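Local coordinates for protein hydrolase, alpha/beta hydrolase FOLD family (Staphylococcus aureus, PDB 2XMZ) that probably catalyses the formation of 2-succinyl-6-hydroxy-2,4-cyclohexadiene-1-carboxylate, a lyase step of menaquinone biosynthesis, on an alpha/beta hydrolase fold, at residues A[30-33]-A[34-37]; A[253-256]-A[257-261]; A[260-263]-A[264-268]. One frame throughout, in Å; residues are numbered along the deposited sequence.

Contact 1 of 3, residues A[30-33]-A[34-37]; sequences RTYH and NHIE
H35 folds back on the turn that precedes it and meets the backbone of T31 and Y32. Its own N-H donates to Y32 O, with H35 N 2.8 Å from that oxygen. Y32 O thus holds H35 N, with I36 N as a weak second donor. The turn joins strand 17-22 to helix 36-40 of the alpha/beta hydrolase fold. The Y32 side chain lies near, without touching, the residues of the probable Ser-His-Asp triad.

The H35 side chain can be followed outward. CB rests against Y32 O at 3.2 Å. CG lies anti to the carbonyl carbon (chi1 -65°), which carries the ring back toward segment 30-33. CD2 then faces T31 O and Y32 O with the edge of the ring. NE2 ends at a water that also receives a proton from N34 ND2 and donates to T31 O. The H35 NE2 to water distance is 2.8 Å. ND1 is hydrogen-bonded to D256 OD1 of helix 252-266.

N34 lies across the neighbouring imidazole of H33. Its CB sits over the ring face, 4.0 Å from the H33 centroid, as a CH-pi contact. The amide and ring planes are 42° apart. On the apolar side, I36 CD1 packs on Y32 CB at 3.9 Å. Y32 OH bonds to L22 O, and T31 OG1 to H248 NE2. A second water links H33 O to E37 N, at the start of helix 36-40.

Both ring nitrogens of H35 therefore have partners, which should fix the rotation of the imidazole. The carboxylate of D256 at ND1 would favour a proton on that nitrogen.

Contact 2 of 3, residues A[253-256]-A[257-261]; sequences DEFD and TMILG
F255 and I259 form the tight inner side of this helical turn. I259 CG1 lies over one face of the F255 ring, toward its rim, in a CH-pi contact. The distance from I259 CG1 to the ring centroid is 4.1 Å. F255 has CG anti to the backbone N (chi1 170°), which tips the ring forward along the helix to meet I259. The pair is buried against the central sheet: F255 touches L213 and E114, and I259 touches L211 and I112. H35 and H248 also meet the F255 ring.

D256 is buried too, but polar. Besides its bond to H35, it has a long, weak ion pair from OD2 to K38. D256 O accepts L260 N at 3.0 Å.

E254 and M258 form an intermediate flank, partly exposed. Their chains cross at a slant, and M258 CE meets E254 OE2 in van der Waals contact at 3.3 Å. The bends at M258 chi2 and chi3 curl the methyl back to the carboxylate. Strand 235-240 lies beneath both: E254 touches I240, and M258 touches K238 and I240.

D253 and T257 are on the solvent side. T257 is exposed, yet its hydroxyl is not idle. OG1 sits beside the backbone N (chi1 -57°) and donates to D253 O at 2.8 Å. T257 N donates to the same D253 O, also at 2.8 Å, so this carbonyl accepts twice. The hydroxyl approaches from above the carbonyl plane, 42° out of it.

F255 and I259 on the sheet, with D253 and T257 outward, give the pattern of an amphipathic helix, though D256 is a buried polar residue. Here it is the C-terminal helix flanking the sheet of an alpha/beta hydrolase fold.

Contact 3 of 3, residues A[260-263]-A[264-268]; sequences LGFL and KEEQN
F262 and E266 meet one turn apart near the end of the C-terminal helix of the alpha/beta hydrolase fold. The glutamate crosses the phenyl ring with its aliphatic part. E266 CG stands over one face, toward the rim, 4.1 Å from the F262 ring centroid. This is a CH-pi contact, and the methylene makes it. The ring and carboxylate planes are turned 46° from each other. A chi1 of 171° at F262 swings the ring away from its own backbone N and along the helix, over which E266 can then reach. Both side chains touch P209 and N110, and F262 also reaches I112 of strand 110-114.

The extended chain of E265 runs past G261 O, with E265 CG 3.2 Å from that oxygen. The same carbonyl accepts E265 N at 2.9 Å. K264 and E265 are exposed, whereas L263 is buried and packs on Y43.

The amide of E266 has two acceptors. F262 O takes E266 N at 3.0 Å. E266 N also makes a weak bond, 3.4 Å, to L263 O.

How the contacts relate
Contact 1 comes first along the chain, in the turn that leads from strand 17-22 into helix 36-40. Contacts 2 and 3 come much later, both on helix 252-266. Contact 3 begins where contact 2 ends, and the two share L260 and G261. Their centres are 11 Å apart. Contact 1 lies about 13 Å from contact 2, centre to centre, and touches it through H35, which meets D256 and F255. This ties an early turn to the C-terminal helix. Contact 3 is farther off, about 20 Å from contact 1 between centres and about 7 Å between nearest atoms. F255, I259 and F262 set the helix against the central sheet.

Contact 1 of 3, residues A[30-33]-A[34-37]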
ATOM      1  N   ARG A  30       0.305  -1.912  11.395  1.00 22.21           N
ATOM      2  CA  ARG A  30      -0.661  -1.561  12.415  1.00 24.60           C
ATOM      3  C   ARG A  30      -1.885  -0.827  11.861  1.00 24.59           C
ATOM      4  O   ARG A  30      -2.921  -0.842  12.509  1.00 26.18           O
ATOM      5  CB  ARG A  30      -0.042  -0.713  13.529  1.00 25.19           C
ATOM      6  CG  ARG A  30       0.809  -1.491  14.521  1.00 24.98           C
ATOM      7  CD  ARG A  30       1.527  -0.512  15.425  1.00 26.79           C
ATOM      8  NE  ARG A  30       2.397   0.379  14.662  1.00 23.89           N
ATOM      9  CZ  ARG A  30       3.026   1.434  15.165  1.00 24.68           C
ATOM     10  NH1 ARG A  30       2.869   1.757  16.442  1.00 24.30           N
ATOM     11  NH2 ARG A  30       3.790   2.177  14.368  1.00 24.64           N
ATOM     12  N   THR A  31      -1.753  -0.163  10.712  1.00 23.82           N
ATOM     13  CA  THR A  31      -2.876   0.507  10.048  1.00 24.76           C
ATOM     14  C   THR A  31      -4.042  -0.450   9.744  1.00 25.09           C
ATOM     15  O   THR A  31      -5.184  -0.004   9.596  1.00 26.42           O
ATOM     16  CB  THR A  31      -2.436   1.247   8.748  1.00 24.42           C
ATOM     17  OG1 THR A  31      -3.505   2.068   8.274  1.00 26.07           O
ATOM     18  CG2 THR A  31      -2.036   0.257   7.639  1.00 22.38           C
ATOM     19  N   TYR A  32      -3.760  -1.755   9.663  1.00 24.03           N
ATOM     20  CA  TYR A  32      -4.815  -2.746   9.345  1.00 24.76           C
ATOM     21  C   TYR A  32      -5.380  -3.425  10.581  1.00 26.85           C
ATOM     22  O   TYR A  32      -6.259  -4.292  10.489  1.00 26.99           O
ATOM     23  CB  TYR A  32      -4.280  -3.767   8.354  1.00 22.78           C
ATOM     24  CG  TYR A  32      -3.847  -3.105   7.072  1.00 21.74           C
ATOM     25  CD1 TYR A  32      -4.753  -2.362   6.318  1.00 21.59           C
ATOM     26  CD2 TYR A  32      -2.535  -3.184   6.640  1.00 19.74           C
ATOM     27  CE1 TYR A  32      -4.365  -1.719   5.162  1.00 22.95           C
ATOM     28  CE2 TYR A  32      -2.125  -2.549   5.478  1.00 19.40           C
ATOM     29  CZ  TYR A  32      -3.042  -1.824   4.741  1.00 21.22           C
ATOM     30  OH  TYR A  32      -2.650  -1.198   3.590  1.00 20.63           O
ATOM     31  N   HIS A  33      -4.892  -2.980  11.743  1.00 28.73           N
ATOM     32  CA  HIS A  33      -5.236  -3.551  13.058  1.00 31.55           C
ATOM     33  C   HIS A  33      -6.710  -3.879  13.260  1.00 32.41           C
ATOM     34  O   HIS A  33      -7.065  -5.011  13.598  1.00 33.26           O
ATOM     35  CB  HIS A  33      -4.746  -2.618  14.195  1.00 33.50           C
ATOM     36  CG  HIS A  33      -5.440  -1.279  14.246  1.00 37.75           C
ATOM     37  ND1 HIS A  33      -5.366  -0.355  13.223  1.00 39.19           N
ATOM     38  CD2 HIS A  33      -6.219  -0.715  15.203  1.00 41.57           C
ATOM     39  CE1 HIS A  33      -6.060   0.721  13.550  1.00 42.88           C
ATOM     40  NE2 HIS A  33      -6.591   0.526  14.745  1.00 44.97           N
ATOM     41  N   ASN A  34      -7.562  -2.884  13.065  1.00 33.25           N
ATOM     42  CA  ASN A  34      -8.998  -3.031  13.318  1.00 35.22           C
ATOM     43  C   ASN A  34      -9.727  -3.759  12.191  1.00 33.80           C
ATOM     44  O   ASN A  34     -10.942  -3.923  12.253  1.00 35.12           O
ATOM     45  CB  ASN A  34      -9.641  -1.656  13.555  1.00 37.65           C
ATOM     46  CG  ASN A  34      -9.538  -0.747  12.333  1.00 38.09           C
ATOM     47  OD1 ASN A  34     -10.532  -0.149  11.899  1.00 42.07           O
ATOM     48  ND2 ASN A  34      -8.337  -0.660  11.755  1.00 38.32           N
ATOM     49  N   HIS A  35      -8.981  -4.187  11.171  1.00 31.44           N
ATOM     50  CA  HIS A  35      -9.549  -4.850   9.990  1.00 30.22           C
ATOM     51  C   HIS A  35      -9.340  -6.354  10.011  1.00 30.13           C
ATOM     52  O   HIS A  35     -10.144  -7.106   9.457  1.00 30.51           O
ATOM     53  CB  HIS A  35      -8.918  -4.308   8.706  1.00 28.43           C
ATOM     54  CG  HIS A  35      -9.205  -2.865   8.446  1.00 28.20           C
ATOM     55  ND1 HIS A  35     -10.349  -2.439   7.806  1.00 26.38           N
ATOM     56  CD2 HIS A  35      -8.493  -1.749   8.725  1.00 25.36           C
ATOM     57  CE1 HIS A  35     -10.335  -1.120   7.708  1.00 26.60           C
ATOM     58  NE2 HIS A  35      -9.222  -0.676   8.264  1.00 24.21           N
ATOM     59  N   ILE A  36      -8.230  -6.778  10.609  1.00 29.85           N
ATOM     60  CA  ILE A  36      -7.784  -8.168  10.570  1.00 29.92           C
ATOM     61  C   ILE A  36      -8.916  -9.139  10.914  1.00 31.54           C
ATOM     62  O   ILE A  36      -9.174 -10.076  10.153  1.00 31.32           O
ATOM     63  CB  ILE A  36      -6.573  -8.404  11.529  1.00 29.21           C
ATOM     64  CG1 ILE A  36      -5.388  -7.492  11.173  1.00 28.45           C
ATOM     65  CG2 ILE A  36      -6.162  -9.878  11.582  1.00 29.77           C
ATOM     66  CD1 ILE A  36      -5.084  -7.349   9.712  1.00 26.07           C
ATOM     67  N   GLU A  37      -9.587  -8.896  12.040  1.00 33.61           N
ATOM     68  CA  GLU A  37     -10.665  -9.771  12.515  1.00 35.89           C
ATOM     69  C   GLU A  37     -11.850  -9.833  11.559  1.00 36.39           C
ATOM     70  O   GLU A  37     -12.517 -10.858  11.472  1.00 37.07           O
ATOM     71  CB  GLU A  37     -11.121  -9.372  13.910  1.00 38.30           C
ATOM     72  CG  GLU A  37     -10.137  -9.772  14.982  1.00 40.65           C
ATOM     73  CD  GLU A  37     -10.765  -9.852  16.353  1.00 47.29           C
ATOM     74  OE1 GLU A  37     -11.720 -10.641  16.535  1.00 51.11           O
ATOM     75  OE2 GLU A  37     -10.299  -9.130  17.259  1.00 50.21           O
TER
HETATM   76  O   HOH W   1      -7.767   1.259   9.649  1.00 30.84           O
HETATM   77  O   HOH W   2      -9.321  -6.584  13.902  1.00 28.55           O

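Contact 2 of 3, residues A[253-256]-A[257-261]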
ATOM      1  N   ASP A 253     -15.656   0.455   7.608  1.00 36.59           N
ATOM      2  CA  ASP A 253     -16.699  -0.534   7.347  1.00 38.39           C
ATOM      3  C   ASP A 253     -17.008  -0.711   5.863  1.00 37.96           C
ATOM      4  O   ASP A 253     -17.070  -1.838   5.365  1.00 38.13           O
ATOM      5  CB  ASP A 253     -17.954  -0.198   8.139  1.00 40.53           C
ATOM      6  CG  ASP A 253     -17.781  -0.475   9.617  1.00 43.00           C
ATOM      7  OD1 ASP A 253     -16.933  -1.331   9.971  1.00 44.19           O
ATOM      8  OD2 ASP A 253     -18.473   0.168  10.426  1.00 45.89           O
ATOM      9  N   GLU A 254     -17.212   0.403   5.168  1.00 37.40           N
ATOM     10  CA  GLU A 254     -17.413   0.362   3.728  1.00 37.16           C
ATOM     11  C   GLU A 254     -16.188  -0.275   3.069  1.00 35.01           C
ATOM     12  O   GLU A 254     -16.326  -1.161   2.224  1.00 35.00           O
ATOM     13  CB  GLU A 254     -17.692   1.768   3.184  1.00 37.32           C
ATOM     14  CG  GLU A 254     -18.025   1.860   1.704  1.00 37.97           C
ATOM     15  CD  GLU A 254     -19.332   1.205   1.342  1.00 42.03           C
ATOM     16  OE1 GLU A 254     -20.181   0.994   2.248  1.00 43.70           O
ATOM     17  OE2 GLU A 254     -19.505   0.888   0.146  1.00 42.61           O
ATOM     18  N   PHE A 255     -14.998   0.165   3.472  1.00 33.63           N
ATOM     19  CA  PHE A 255     -13.748  -0.433   2.995  1.00 32.02           C
ATOM     20  C   PHE A 255     -13.798  -1.962   3.171  1.00 32.60           C
ATOM     21  O   PHE A 255     -13.550  -2.702   2.215  1.00 32.11           O
ATOM     22  CB  PHE A 255     -12.528   0.173   3.715  1.00 30.64           C
ATOM     23  CG  PHE A 255     -11.239  -0.560   3.450  1.00 29.04           C
ATOM     24  CD1 PHE A 255     -10.456  -0.256   2.332  1.00 27.66           C
ATOM     25  CD2 PHE A 255     -10.817  -1.569   4.308  1.00 28.92           C
ATOM     26  CE1 PHE A 255      -9.261  -0.948   2.083  1.00 26.81           C
ATOM     27  CE2 PHE A 255      -9.633  -2.263   4.068  1.00 27.82           C
ATOM     28  CZ  PHE A 255      -8.855  -1.955   2.951  1.00 26.36           C
ATOM     29  N   ASP A 256     -14.122  -2.418   4.380  1.00 33.31           N
ATOM     30  CA  ASP A 256     -14.226  -3.853   4.672  1.00 34.54           C
ATOM     31  C   ASP A 256     -15.273  -4.570   3.812  1.00 35.79           C
ATOM     32  O   ASP A 256     -15.008  -5.646   3.263  1.00 35.00           O
ATOM     33  CB  ASP A 256     -14.527  -4.090   6.152  1.00 35.60           C
ATOM     34  CG  ASP A 256     -13.335  -3.809   7.045  1.00 34.88           C
ATOM     35  OD1 ASP A 256     -12.208  -3.727   6.519  1.00 33.02           O
ATOM     36  OD2 ASP A 256     -13.536  -3.685   8.274  1.00 34.86           O
ATOM     37  N   THR A 257     -16.448  -3.955   3.699  1.00 37.18           N
ATOM     38  CA  THR A 257     -17.552  -4.487   2.899  1.00 38.72           C
ATOM     39  C   THR A 257     -17.140  -4.658   1.436  1.00 37.89           C
ATOM     40  O   THR A 257     -17.419  -5.699   0.839  1.00 37.94           O
ATOM     41  CB  THR A 257     -18.772  -3.567   2.983  1.00 39.83           C
ATOM     42  OG1 THR A 257     -19.150  -3.421   4.355  1.00 42.54           O
ATOM     43  CG2 THR A 257     -19.951  -4.130   2.179  1.00 40.86           C
ATOM     44  N   MET A 258     -16.473  -3.643   0.874  1.00 36.81           N
ATOM     45  CA  MET A 258     -15.997  -3.716  -0.511  1.00 36.94           C
ATOM     46  C   MET A 258     -15.015  -4.863  -0.720  1.00 35.76           C
ATOM     47  O   MET A 258     -15.086  -5.560  -1.727  1.00 36.45           O
ATOM     48  CB  MET A 258     -15.376  -2.399  -0.991  1.00 36.50           C
ATOM     49  CG  MET A 258     -16.336  -1.212  -1.194  1.00 38.98           C
ATOM     50  SD  MET A 258     -17.746  -1.464  -2.304  1.00 46.57           S
ATOM     51  CE  MET A 258     -18.986  -2.128  -1.176  1.00 49.10           C
ATOM     52  N   ILE A 259     -14.119  -5.078   0.236  1.00 34.75           N
ATOM     53  CA  ILE A 259     -13.096  -6.122   0.090  1.00 33.65           C
ATOM     54  C   ILE A 259     -13.746  -7.507   0.164  1.00 34.57           C
ATOM     55  O   ILE A 259     -13.522  -8.355  -0.705  1.00 34.21           O
ATOM     56  CB  ILE A 259     -12.011  -6.019   1.169  1.00 33.07           C
ATOM     57  CG1 ILE A 259     -11.417  -4.603   1.226  1.00 33.06           C
ATOM     58  CG2 ILE A 259     -10.907  -7.065   0.936  1.00 31.96           C
ATOM     59  CD1 ILE A 259     -10.600  -4.211   0.038  1.00 31.55           C
ATOM     60  N   LEU A 260     -14.553  -7.710   1.204  1.00 35.05           N
ATOM     61  CA  LEU A 260     -15.235  -8.976   1.434  1.00 36.64           C
ATOM     62  C   LEU A 260     -16.106  -9.370   0.243  1.00 36.75           C
ATOM     63  O   LEU A 260     -16.117 -10.528  -0.147  1.00 36.92           O
ATOM     64  CB  LEU A 260     -16.067  -8.918   2.714  1.00 38.16           C
ATOM     65  CG  LEU A 260     -15.324  -8.879   4.055  1.00 38.12           C
ATOM     66  CD1 LEU A 260     -16.294  -8.489   5.188  1.00 40.58           C
ATOM     67  CD2 LEU A 260     -14.663 -10.208   4.382  1.00 39.99           C
ATOM     68  N   GLY A 261     -16.798  -8.391  -0.344  1.00 36.74           N
ATOM     69  CA  GLY A 261     -17.688  -8.625  -1.480  1.00 37.72           C
ATOM     70  C   GLY A 261     -16.927  -9.007  -2.742  1.00 37.13           C
ATOM     71  O   GLY A 261     -17.369  -9.882  -3.502  1.00 38.14           O
TER

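Contact 3 of 3, residues A[260-263]-A[264-268]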
ATOM      1  N   LEU A 260     -14.553  -7.710   1.204  1.00 35.05           N
ATOM      2  CA  LEU A 260     -15.235  -8.976   1.434  1.00 36.64           C
ATOM      3  C   LEU A 260     -16.106  -9.370   0.243  1.00 36.75           C
ATOM      4  O   LEU A 260     -16.117 -10.528  -0.147  1.00 36.92           O
ATOM      5  CB  LEU A 260     -16.067  -8.918   2.714  1.00 38.16           C
ATOM      6  CG  LEU A 260     -15.324  -8.879   4.055  1.00 38.12           C
ATOM      7  CD1 LEU A 260     -16.294  -8.489   5.188  1.00 40.58           C
ATOM      8  CD2 LEU A 260     -14.663 -10.208   4.382  1.00 39.99           C
ATOM      9  N   GLY A 261     -16.798  -8.391  -0.344  1.00 36.74           N
ATOM     10  CA  GLY A 261     -17.688  -8.625  -1.480  1.00 37.72           C
ATOM     11  C   GLY A 261     -16.927  -9.007  -2.742  1.00 37.13           C
ATOM     12  O   GLY A 261     -17.369  -9.882  -3.502  1.00 38.14           O
ATOM     13  N   PHE A 262     -15.796  -8.340  -2.970  1.00 35.08           N
ATOM     14  CA  PHE A 262     -14.876  -8.684  -4.062  1.00 34.59           C
ATOM     15  C   PHE A 262     -14.353 -10.094  -3.834  1.00 35.65           C
ATOM     16  O   PHE A 262     -14.526 -10.971  -4.687  1.00 36.57           O
ATOM     17  CB  PHE A 262     -13.705  -7.685  -4.108  1.00 32.54           C
ATOM     18  CG  PHE A 262     -12.572  -8.072  -5.056  1.00 31.17           C
ATOM     19  CD1 PHE A 262     -12.730  -7.982  -6.444  1.00 31.36           C
ATOM     20  CD2 PHE A 262     -11.344  -8.501  -4.551  1.00 28.59           C
ATOM     21  CE1 PHE A 262     -11.656  -8.317  -7.319  1.00 30.17           C
ATOM     22  CE2 PHE A 262     -10.270  -8.847  -5.406  1.00 28.48           C
ATOM     23  CZ  PHE A 262     -10.428  -8.738  -6.798  1.00 27.50           C
ATOM     24  N   LEU A 263     -13.749 -10.315  -2.667  1.00 35.66           N
ATOM     25  CA  LEU A 263     -13.286 -11.650  -2.277  1.00 37.48           C
ATOM     26  C   LEU A 263     -14.377 -12.715  -2.407  1.00 39.61           C
ATOM     27  O   LEU A 263     -14.093 -13.821  -2.844  1.00 40.24           O
ATOM     28  CB  LEU A 263     -12.689 -11.661  -0.864  1.00 37.08           C
ATOM     29  CG  LEU A 263     -11.438 -10.805  -0.592  1.00 35.63           C
ATOM     30  CD1 LEU A 263     -11.069 -10.858   0.881  1.00 34.31           C
ATOM     31  CD2 LEU A 263     -10.238 -11.205  -1.457  1.00 35.75           C
ATOM     32  N   LYS A 264     -15.610 -12.371  -2.031  1.00 41.61           N
ATOM     33  CA  LYS A 264     -16.774 -13.265  -2.181  1.00 44.48           C
ATOM     34  C   LYS A 264     -16.962 -13.636  -3.662  1.00 45.49           C
ATOM     35  O   LYS A 264     -17.051 -14.819  -4.004  1.00 45.78           O
ATOM     36  CB  LYS A 264     -18.057 -12.590  -1.651  1.00 45.32           C
ATOM     37  CG  LYS A 264     -18.960 -13.429  -0.715  1.00 46.84           C
ATOM     38  CD  LYS A 264     -19.339 -14.782  -1.278  1.00 46.89           C
ATOM     39  CE  LYS A 264     -20.289 -15.536  -0.343  0.50 48.16           C
ATOM     40  NZ  LYS A 264     -21.644 -14.913  -0.263  0.50 46.83           N
ATOM     41  N   GLU A 265     -16.993 -12.614  -4.522  1.00 45.91           N
ATOM     42  CA  GLU A 265     -17.214 -12.778  -5.965  1.00 48.36           C
ATOM     43  C   GLU A 265     -16.144 -13.608  -6.648  1.00 48.95           C
ATOM     44  O   GLU A 265     -16.426 -14.321  -7.607  1.00 50.02           O
ATOM     45  CB  GLU A 265     -17.316 -11.421  -6.656  1.00 47.22           C
ATOM     46  CG  GLU A 265     -18.610 -10.703  -6.378  1.00 50.89           C
ATOM     47  CD  GLU A 265     -18.529  -9.212  -6.626  1.00 52.10           C
ATOM     48  OE1 GLU A 265     -17.410  -8.680  -6.790  1.00 52.92           O
ATOM     49  OE2 GLU A 265     -19.602  -8.569  -6.647  1.00 55.34           O
ATOM     50  N   GLU A 266     -14.919 -13.512  -6.148  1.00 49.23           N
ATOM     51  CA  GLU A 266     -13.787 -14.174  -6.780  1.00 50.79           C
ATOM     52  C   GLU A 266     -13.401 -15.509  -6.127  1.00 53.31           C
ATOM     53  O   GLU A 266     -12.449 -16.149  -6.559  1.00 53.78           O
ATOM     54  CB  GLU A 266     -12.589 -13.215  -6.889  1.00 48.65           C
ATOM     55  CG  GLU A 266     -12.901 -11.862  -7.551  1.00 47.05           C
ATOM     56  CD  GLU A 266     -13.412 -11.962  -8.997  1.00 46.88           C
ATOM     57  OE1 GLU A 266     -13.108 -12.947  -9.693  1.00 46.51           O
ATOM     58  OE2 GLU A 266     -14.106 -11.027  -9.450  1.00 46.98           O
ATOM     59  N   GLN A 267     -14.162 -15.948  -5.121  1.00 56.58           N
ATOM     60  CA  GLN A 267     -13.988 -17.290  -4.523  1.00 60.11           C
ATOM     61  C   GLN A 267     -13.714 -18.386  -5.571  1.00 62.27           C
ATOM     62  O   GLN A 267     -13.039 -19.376  -5.281  1.00 63.06           O
ATOM     63  CB  GLN A 267     -15.189 -17.664  -3.621  1.00 61.86           C
ATOM     64  CG  GLN A 267     -16.400 -18.326  -4.318  1.00 64.56           C
ATOM     65  CD  GLN A 267     -16.552 -19.821  -3.991  1.00 67.21           C
ATOM     66  OE1 GLN A 267     -17.195 -20.194  -3.006  1.00 67.57           O
ATOM     67  NE2 GLN A 267     -15.974 -20.679  -4.835  1.00 67.72           N
ATOM     68  N   ASN A 268     -14.232 -18.187  -6.784  1.00 34.65           N
ATOM     69  CA  ASN A 268     -13.970 -19.085  -7.914  1.00 35.67           C
ATOM     70  C   ASN A 268     -12.768 -18.655  -8.755  1.00 36.58           C
ATOM     71  O   ASN A 268     -11.980 -19.499  -9.215  1.00 37.66           O
TER